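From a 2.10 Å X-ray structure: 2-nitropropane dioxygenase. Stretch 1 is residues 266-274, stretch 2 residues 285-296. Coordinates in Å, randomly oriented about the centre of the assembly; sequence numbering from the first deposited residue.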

# COMPACT_ATOMS: atom_id res chain seq x y z
N LEU A 266 -1.71 -11.54 2.18
CA LEU A 266 -2.16 -12.04 0.89
C LEU A 266 -1.73 -13.50 0.88
O LEU A 266 -0.60 -13.81 1.27
N THR A 267 -2.62 -14.39 0.47
CA THR A 267 -2.29 -15.81 0.44
C THR A 267 -3.06 -16.57 -0.63
O THR A 267 -4.13 -16.14 -1.06
N ARG A 268 -2.51 -17.70 -1.05
CA ARG A 268 -3.15 -18.55 -2.04
C ARG A 268 -3.68 -19.79 -1.32
O ARG A 268 -4.24 -20.69 -1.93
N ALA A 269 -3.51 -19.81 0.00
CA ALA A 269 -3.94 -20.95 0.82
C ALA A 269 -5.36 -21.45 0.59
O ALA A 269 -5.59 -22.66 0.51
N PHE A 270 -6.32 -20.54 0.49
CA PHE A 270 -7.71 -20.94 0.33
C PHE A 270 -8.22 -21.17 -1.09
O PHE A 270 -9.08 -22.02 -1.31
N THR A 271 -7.68 -20.43 -2.06
CA THR A 271 -8.19 -20.55 -3.43
C THR A 271 -7.17 -20.74 -4.55
O THR A 271 -7.55 -20.98 -5.69
N GLY A 272 -5.88 -20.63 -4.23
CA GLY A 272 -4.88 -20.79 -5.27
C GLY A 272 -4.56 -19.50 -5.99
O GLY A 272 -3.81 -19.49 -6.97
N ARG A 273 -5.15 -18.39 -5.53
CA ARG A 273 -4.90 -17.08 -6.12
C ARG A 273 -4.71 -16.12 -4.95
O ARG A 273 -5.32 -16.29 -3.89
N PRO A 274 -3.85 -15.10 -5.11
CA PRO A 274 -3.60 -14.14 -4.03
C PRO A 274 -4.84 -13.41 -3.55
O PRO A 274 -5.50 -12.70 -4.32
N GLU A 285 -0.58 -22.37 8.46
CA GLU A 285 -0.17 -23.72 8.11
C GLU A 285 0.03 -24.04 6.64
O GLU A 285 1.02 -24.67 6.27
N HIS A 286 -0.90 -23.61 5.80
CA HIS A 286 -0.84 -23.92 4.37
C HIS A 286 -0.43 -22.77 3.45
O HIS A 286 -0.01 -23.01 2.32
N GLY A 287 -0.54 -21.55 3.94
CA GLY A 287 -0.17 -20.40 3.13
C GLY A 287 1.20 -20.49 2.46
O GLY A 287 1.31 -20.26 1.25
N PRO A 288 2.26 -20.84 3.20
CA PRO A 288 3.62 -20.95 2.65
C PRO A 288 3.78 -21.97 1.52
O PRO A 288 4.74 -21.90 0.76
N TYR A 289 2.85 -22.90 1.41
CA TYR A 289 2.97 -23.95 0.40
C TYR A 289 1.88 -23.96 -0.66
O TYR A 289 1.91 -24.79 -1.57
N ALA A 290 0.93 -23.04 -0.55
CA ALA A 290 -0.17 -22.96 -1.50
C ALA A 290 0.31 -22.63 -2.91
O ALA A 290 1.00 -21.64 -3.13
N PRO A 291 -0.06 -23.47 -3.89
CA PRO A 291 0.33 -23.27 -5.29
C PRO A 291 -0.59 -22.32 -6.04
O PRO A 291 -1.73 -22.08 -5.63
N ALA A 292 -0.10 -21.78 -7.15
CA ALA A 292 -0.89 -20.88 -7.98
C ALA A 292 -1.75 -21.77 -8.86
O ALA A 292 -1.32 -22.20 -9.93
N ALA A 293 -2.96 -22.07 -8.40
CA ALA A 293 -3.86 -22.93 -9.15
C ALA A 293 -5.31 -22.59 -8.83
O ALA A 293 -5.93 -23.21 -7.97
N TYR A 294 -5.84 -21.60 -9.54
CA TYR A 294 -7.21 -21.14 -9.35
C TYR A 294 -8.06 -21.49 -10.58
O TYR A 294 -7.59 -21.40 -11.70
N PRO A 295 -9.33 -21.89 -10.37
CA PRO A 295 -10.03 -22.04 -9.09
C PRO A 295 -9.86 -23.44 -8.52
O PRO A 295 -10.58 -23.83 -7.60
N ASP A 296 -8.89 -24.18 -9.05
CA ASP A 296 -8.62 -25.54 -8.60
C ASP A 296 -8.56 -25.65 -7.08
O ASP A 296 -9.26 -26.46 -6.47

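How does the beginning of stretch 2 meet stretch 1? Glu285 (chi1 m) takes no part, since the end of its side chain leads away. His286, also m, sets its CB sideways, 4.5 Å from CB of Ala269, and the same methyl carbon lies 3.7 Å from CA of Gly287. At Gly287 the backbone itself forms the contact surface: its CA is 3.5 Å from OG1 of Thr267. A CB on this glycine would be tight, about 3.3 Å from that oxygen. Thr267 points toward stretch 2 in the t rotamer, and its OG1 accepts a hydrogen bond from N of Ala269 at 2.9 Å, which ties the end of the strand to the turn that follows. A water joins the two stretches here, accepting from N of Arg268 and donating to O of Gly287, each at 2.8 Å.

What fills the space between the turn of stretch 1 and the middle of stretch 2? Pro288 and Tyr289 stay out of the contact, and the inward methyl of Ala290 does the work. Its CB sits 3.3 Å from both C of Arg268 and N of Ala269, so it rests against the peptide link between them; it is also 3.7 Å from CB of Arg268 and 4.4 Å from CB of Ala269. Here a methyl group packs directly against backbone. A second water accepts from NH1 of Arg268 at 3.0 Å and donates to O of Ala290 at 2.6 Å, giving the charged end of the arginine a bridge to the same residue.

How do Pro291 and Ala292 engage the long arginine and the glycine? The ring of Pro291 points away, leaving its carbonyl to face stretch 1: its O is 3.4 Å from CA of Gly272, a CA-H...O contact, and 3.7 Å from CD of Arg268. The arginine points toward stretch 2 with chi1 m and the next two angles t, an extended chain whose CD comes within 3.6 Å of CA of Ala292. CB of Ala292, set sideways, is 3.7 Å from NE of Arg268. CA of Ala292 makes another CA-H...O contact, 3.4 Å from O of Gly272.

Why is there a glycine opposite Ala293, and what does Tyr294 add? Ala293 turns its methyl away, and its N gives a weak hydrogen bond to O of Gly272 at 3.1 Å. A CB on Gly272 would clash with O of Ala293, only 2.3 Å away, and its backbone angles by themselves call for glycine. Tyr294, chi1 t, points toward stretch 1. One ring face receives CD of Arg273, 4.1 Å from the ring centroid in a CH-pi contact, while O of Thr271 approaches the ring edge, 3.3 Å from CD1. Thr271, in the p rotamer, also brings its CB to 4.0 Å from CD1 of Tyr294. Beyond a cis peptide bond, Pro295 points away and the contact fades.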

# COMPACT_ATOMS: atom_id res chain seq x y z
CB LEU A 266 -1.47 -11.30 -0.25
CG LEU A 266 -2.02 -9.92 -0.61
CD1 LEU A 266 -1.06 -9.24 -1.58
CD2 LEU A 266 -3.40 -10.07 -1.22
CB THR A 267 -2.57 -16.48 1.80
OG1 THR A 267 -2.17 -17.86 1.75
CG2 THR A 267 -4.05 -16.41 2.14
CB ARG A 268 -2.15 -18.99 -3.12
CG ARG A 268 -1.67 -17.87 -4.05
CD ARG A 268 -1.02 -18.45 -5.32
NE ARG A 268 -0.55 -17.42 -6.24
CZ ARG A 268 0.56 -16.70 -6.08
NH1 ARG A 268 1.34 -16.91 -5.02
NH2 ARG A 268 0.89 -15.77 -6.96
CB ALA A 269 -3.75 -20.62 2.30
CB PHE A 270 -8.61 -19.89 0.99
CG PHE A 270 -8.34 -19.71 2.46
CD1 PHE A 270 -8.78 -20.66 3.38
CD2 PHE A 270 -7.64 -18.61 2.93
CE1 PHE A 270 -8.53 -20.51 4.74
CE2 PHE A 270 -7.37 -18.45 4.29
CZ PHE A 270 -7.82 -19.40 5.20
CB THR A 271 -9.01 -19.30 -3.77
OG1 THR A 271 -8.13 -18.17 -3.85
CG2 THR A 271 -10.05 -19.03 -2.69
CB ARG A 273 -6.09 -16.64 -6.99
CG ARG A 273 -5.69 -16.01 -8.34
CD ARG A 273 -6.93 -15.75 -9.21
NE ARG A 273 -6.63 -15.34 -10.59
CZ ARG A 273 -6.14 -14.15 -10.94
NH1 ARG A 273 -5.92 -13.89 -12.23
NH2 ARG A 273 -5.88 -13.23 -10.03
CB PRO A 274 -2.57 -13.20 -4.64
CG PRO A 274 -1.81 -14.09 -5.59
CD PRO A 274 -2.94 -14.86 -6.25
CB GLU A 285 -1.16 -24.73 8.69
CG GLU A 285 -1.03 -24.97 10.18
CD GLU A 285 -1.98 -26.04 10.67
OE1 GLU A 285 -2.08 -27.10 10.01
OE2 GLU A 285 -2.62 -25.83 11.72
CB HIS A 286 -2.19 -24.47 3.94
CG HIS A 286 -2.71 -25.54 4.85
ND1 HIS A 286 -2.11 -26.78 4.96
CD2 HIS A 286 -3.75 -25.55 5.72
CE1 HIS A 286 -2.75 -27.50 5.87
NE2 HIS A 286 -3.75 -26.77 6.35
CB PRO A 288 4.46 -21.33 3.87
CG PRO A 288 3.70 -20.76 5.01
CD PRO A 288 2.28 -21.10 4.65
CB TYR A 289 3.03 -25.30 1.12
CG TYR A 289 3.92 -25.25 2.34
CD1 TYR A 289 5.31 -25.18 2.21
CD2 TYR A 289 3.38 -25.19 3.62
CE1 TYR A 289 6.13 -25.04 3.32
CE2 TYR A 289 4.19 -25.04 4.75
CZ TYR A 289 5.57 -24.96 4.59
OH TYR A 289 6.38 -24.78 5.69
CB ALA A 290 -1.18 -21.93 -1.05
CB PRO A 291 0.27 -24.68 -5.86
CG PRO A 291 -0.94 -25.24 -5.16
CD PRO A 291 -0.75 -24.77 -3.72
CB ALA A 292 0.02 -20.00 -8.83
CB ALA A 293 -3.59 -24.40 -8.81
CB TYR A 294 -7.22 -19.62 -9.15
CG TYR A 294 -8.60 -19.04 -9.00
CD1 TYR A 294 -9.22 -18.98 -7.75
CD2 TYR A 294 -9.30 -18.56 -10.10
CE1 TYR A 294 -10.50 -18.47 -7.61
CE2 TYR A 294 -10.59 -18.05 -9.98
CZ TYR A 294 -11.18 -18.00 -8.73
OH TYR A 294 -12.45 -17.49 -8.59
CB PRO A 295 -11.47 -21.75 -9.48
CG PRO A 295 -11.57 -22.44 -10.81
CD PRO A 295 -10.27 -22.03 -11.50
CB ASP A 296 -7.31 -26.05 -9.20
CG ASP A 296 -7.32 -26.07 -10.72
OD1 ASP A 296 -7.52 -25.00 -11.33
OD2 ASP A 296 -7.14 -27.16 -11.30
O HOH W 1 0.15 -18.31 -0.38
O HOH W 2 1.63 -19.08 -2.90